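PDB 3G9Q: Iron(3+)-hydroxamate-binding protein FhuD, which binds iron(3+)-hydroxamate complexes such as ferrichrome and passes them to the membrane permease of the FhuCBGD ABC transporter. Local coordinates for residues I10-P14 / K113-T117; A135-K140 / D175-Q179. All blocks are in the same frame, centred on the assembly; numbering follows the deposited sequence.

Contact 1 of 2, residues I10-P14 / K113-T117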
# COMPACT_ATOMS: atom_id res chain seq x y z
N ILE A 10 14.98 -5.41 23.50
CA ILE A 10 13.63 -5.26 22.89
C ILE A 10 12.67 -6.24 23.56
O ILE A 10 12.92 -7.44 23.58
CB ILE A 10 13.67 -5.55 21.38
CG1 ILE A 10 14.87 -4.80 20.76
CG2 ILE A 10 12.31 -5.16 20.74
CD1 ILE A 10 15.19 -5.19 19.32
N PRO A 11 11.55 -5.73 24.12
CA PRO A 11 10.55 -6.55 24.81
C PRO A 11 9.69 -7.48 23.94
O PRO A 11 9.23 -7.07 22.86
CB PRO A 11 9.71 -5.51 25.54
CG PRO A 11 9.74 -4.35 24.61
CD PRO A 11 11.20 -4.30 24.22
N LYS A 12 9.50 -8.71 24.40
CA LYS A 12 8.65 -9.69 23.70
C LYS A 12 7.27 -9.43 24.27
O LYS A 12 7.13 -9.24 25.48
CB LYS A 12 9.09 -11.14 24.01
CG LYS A 12 10.45 -11.54 23.47
CD LYS A 12 10.45 -11.63 21.95
CE LYS A 12 11.86 -11.46 21.35
NZ LYS A 12 12.87 -12.43 21.87
N HIS A 13 6.25 -9.40 23.42
CA HIS A 13 4.88 -9.11 23.86
C HIS A 13 4.76 -7.75 24.54
O HIS A 13 4.29 -7.66 25.67
CB HIS A 13 4.38 -10.19 24.82
CG HIS A 13 4.08 -11.50 24.14
ND1 HIS A 13 3.16 -11.61 23.13
CD2 HIS A 13 4.59 -12.73 24.33
CE1 HIS A 13 3.11 -12.87 22.71
NE2 HIS A 13 3.97 -13.57 23.43
N PRO A 14 5.18 -6.68 23.85
CA PRO A 14 5.09 -5.34 24.44
C PRO A 14 3.64 -4.92 24.69
O PRO A 14 2.75 -5.21 23.89
CB PRO A 14 5.81 -4.47 23.42
CG PRO A 14 5.59 -5.19 22.13
CD PRO A 14 5.80 -6.61 22.52
N LYS A 113 8.39 -12.15 14.87
CA LYS A 113 9.49 -12.77 15.60
C LYS A 113 9.96 -11.85 16.71
O LYS A 113 10.24 -12.28 17.83
CB LYS A 113 10.63 -13.09 14.64
CG LYS A 113 11.76 -13.94 15.19
CD LYS A 113 12.79 -13.11 15.94
CE LYS A 113 13.98 -13.97 16.36
NZ LYS A 113 13.60 -15.08 17.29
N MSE A 114 10.06 -10.57 16.38
CA MSE A 114 10.49 -9.54 17.32
C MSE A 114 9.55 -9.41 18.52
O MSE A 114 10.00 -9.12 19.63
CB MSE A 114 10.57 -8.19 16.60
CG MSE A 114 10.83 -6.99 17.51
SE MSE A 114 10.61 -5.29 16.58
CE MSE A 114 12.08 -5.46 15.30
N THR A 115 8.26 -9.62 18.31
CA THR A 115 7.30 -9.47 19.39
C THR A 115 6.79 -10.75 20.01
O THR A 115 6.07 -10.71 21.02
CB THR A 115 6.08 -8.63 18.90
OG1 THR A 115 5.50 -9.24 17.74
CG2 THR A 115 6.54 -7.20 18.56
N GLY A 116 7.17 -11.89 19.42
CA GLY A 116 6.75 -13.18 19.93
C GLY A 116 5.31 -13.51 19.56
O GLY A 116 4.55 -14.00 20.38
N THR A 117 4.94 -13.22 18.32
CA THR A 117 3.58 -13.48 17.84
C THR A 117 3.59 -14.17 16.46
O THR A 117 2.75 -13.90 15.60
CB THR A 117 2.76 -12.16 17.74
OG1 THR A 117 3.50 -11.18 17.00
CG2 THR A 117 2.47 -11.61 19.13
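H13, in the loop that leads into strand 17-19, docks by its backbone on T115 at the C-terminal end of helix 106-115, in the lobe built round the parallel four-stranded sheet. One hydrogen bond joins the segments: H13 N donates to T115 O (2.7 Å, N-H...O angle 145°), arriving tilted from the carbonyl plane. The same oxygen lies over one face of the H13 imidazole, displaced toward its rim. T117 CG2 packs at 3.8 Å from H13 CE1, the two side chains sliding past each other in opposite directions. With chi1 at 51°, T117 OG1 sits between its own backbone N and carbonyl carbon and donates to T115 OG1 (2.9 Å); T115 OG1 bonds to F111 O within the helix. A T117 replaced by an alanine would probably leave T115 OG1 without this donor and open a gap beside the imidazole. G116, with positive phi, turns the chain out of the helix, a conformation glycine adopts easily.

The ring of P14 crosses T115 at about a right angle, CD 4.1 Å from CG2, while I10 CG2 meets CG of selenomethionine M114 at 4.0 Å. The K12 chain, bent at chi2, lays CD 3.4 Å from M114 O, its long methylene arm covering the helix end while its amine stays at the exposed surface. With one backbone bond and a few apolar touches, of which P14 on T115 is buried, the contact ties the N-terminal run to the helix end while leaving much of H13 and K12 to solvent.

Contact 2 of 2, residues A135-K140 / D175-Q179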
# COMPACT_ATOMS: atom_id res chain seq x y z
N ALA A 135 -9.31 -14.91 -5.50
CA ALA A 135 -9.48 -13.76 -6.37
C ALA A 135 -8.75 -13.97 -7.70
O ALA A 135 -9.26 -13.62 -8.77
CB ALA A 135 -8.97 -12.49 -5.66
N LYS A 136 -7.55 -14.53 -7.64
CA LYS A 136 -6.77 -14.78 -8.85
C LYS A 136 -7.62 -15.55 -9.85
O LYS A 136 -7.71 -15.16 -11.02
CB LYS A 136 -5.52 -15.58 -8.52
CG LYS A 136 -4.56 -15.76 -9.67
CD LYS A 136 -3.31 -16.48 -9.16
CE LYS A 136 -2.15 -16.34 -10.15
NZ LYS A 136 -2.64 -16.62 -11.52
N THR A 137 -8.26 -16.62 -9.39
CA THR A 137 -9.10 -17.45 -10.25
C THR A 137 -10.41 -16.77 -10.63
O THR A 137 -10.92 -16.95 -11.73
CB THR A 137 -9.41 -18.81 -9.56
OG1 THR A 137 -8.18 -19.43 -9.15
CG2 THR A 137 -10.14 -19.74 -10.52
N LYS A 138 -10.95 -15.98 -9.71
CA LYS A 138 -12.20 -15.26 -9.97
C LYS A 138 -12.01 -14.18 -11.03
O LYS A 138 -12.88 -13.97 -11.88
CB LYS A 138 -12.71 -14.64 -8.67
CG LYS A 138 -14.19 -14.34 -8.67
CD LYS A 138 -14.43 -12.86 -8.79
CE LYS A 138 -15.64 -12.43 -7.95
NZ LYS A 138 -15.38 -12.58 -6.49
N ILE A 139 -10.86 -13.51 -10.98
CA ILE A 139 -10.51 -12.44 -11.91
C ILE A 139 -10.12 -13.01 -13.28
O ILE A 139 -10.69 -12.60 -14.28
CB ILE A 139 -9.32 -11.56 -11.36
CG1 ILE A 139 -9.57 -11.12 -9.92
CG2 ILE A 139 -9.16 -10.29 -12.20
CD1 ILE A 139 -10.88 -10.33 -9.63
N LYS A 140 -9.17 -13.95 -13.35
CA LYS A 140 -8.75 -14.52 -14.65
C LYS A 140 -9.97 -14.99 -15.44
O LYS A 140 -9.95 -15.01 -16.67
CB LYS A 140 -7.78 -15.70 -14.47
CG LYS A 140 -6.43 -15.36 -13.80
CD LYS A 140 -5.43 -14.69 -14.74
CE LYS A 140 -4.57 -15.72 -15.47
NZ LYS A 140 -5.37 -16.69 -16.27
N ASP A 175 0.75 -11.16 -7.60
CA ASP A 175 -0.19 -12.02 -6.89
C ASP A 175 -1.36 -12.45 -7.76
O ASP A 175 -1.82 -13.58 -7.68
CB ASP A 175 -0.76 -11.32 -5.65
CG ASP A 175 0.30 -10.98 -4.62
OD1 ASP A 175 1.00 -9.97 -4.81
OD2 ASP A 175 0.43 -11.73 -3.62
N LEU A 176 -1.84 -11.54 -8.60
CA LEU A 176 -2.97 -11.85 -9.47
C LEU A 176 -2.53 -12.29 -10.87
O LEU A 176 -3.34 -12.74 -11.69
CB LEU A 176 -3.89 -10.63 -9.57
CG LEU A 176 -4.59 -10.19 -8.28
CD1 LEU A 176 -5.31 -8.88 -8.52
CD2 LEU A 176 -5.57 -11.25 -7.81
N GLY A 177 -1.23 -12.17 -11.13
CA GLY A 177 -0.67 -12.56 -12.42
C GLY A 177 -1.37 -11.97 -13.63
O GLY A 177 -1.43 -12.59 -14.69
N LEU A 178 -1.89 -10.75 -13.47
CA LEU A 178 -2.58 -10.08 -14.56
C LEU A 178 -1.55 -9.48 -15.53
O LEU A 178 -0.46 -9.12 -15.11
CB LEU A 178 -3.52 -9.02 -13.97
CG LEU A 178 -4.58 -9.66 -13.06
CD1 LEU A 178 -5.37 -8.59 -12.28
CD2 LEU A 178 -5.49 -10.51 -13.91
N GLN A 179 -1.88 -9.38 -16.81
CA GLN A 179 -0.92 -8.84 -17.78
C GLN A 179 -0.94 -7.33 -17.95
O GLN A 179 -1.92 -6.65 -17.62
CB GLN A 179 -1.09 -9.49 -19.16
CG GLN A 179 -0.49 -10.87 -19.32
CD GLN A 179 -1.32 -11.95 -18.64
OE1 GLN A 179 -2.46 -12.23 -19.05
NE2 GLN A 179 -0.75 -12.57 -17.60
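K136 and L176 bring the backbones within 4.8 Å, CA to CA, where the loop leaving helix 169-175 passes over helix 118-143; by K140 and L178 the CA atoms stand 7.6 Å apart. No hydrogen bond spans the two segments. G177, where helical angles first break, has positive phi, and its lack of a side chain leaves room for the K136 ammonium, which a CB here would approach. L176 drives CD2 against the helix backbone, 3.8 Å from K136 N, and against A135 CB at 4.2 Å, where the small alanine lets the leucine come close. K136 CG is anti to its own N (chi1 -173°) and the chain stays extended until chi4, passing alongside the final carbonyls of helix 169-175, with CD 3.6 Å from D175 O. Farther on, I139 and L178 cross at about a right angle, CG2 meeting CD2 at 4.1 Å, and K140 lays its CD beside the same L178 methyl. I139 and A135 also pack on T266 of helix 255-270. The join is thus a seam of buried aliphatic branches edged by lysines, whose positive charge is likely to be welcome beside the carbonyl-rich end of a helix.

Overall arrangement
The contacts come in series along the chain, contact 1 closing before contact 2 opens, with centres 35 Å apart and nearest atoms about 19 Å apart. Each belongs to a different lobe: contact 1 lies beside the parallel four-stranded sheet, contact 2 beside the mixed five-stranded one. Helix 118-143 connects them. It starts directly after T117 and carries residues 135-140 near its other end, as the long linking helix does in this family of solute-binding proteins, where it crosses between lobes and tends to limit their relative motion. Contact 1 therefore fixes chain beside the start of that helix, and contact 2 seats its far part against the second lobe.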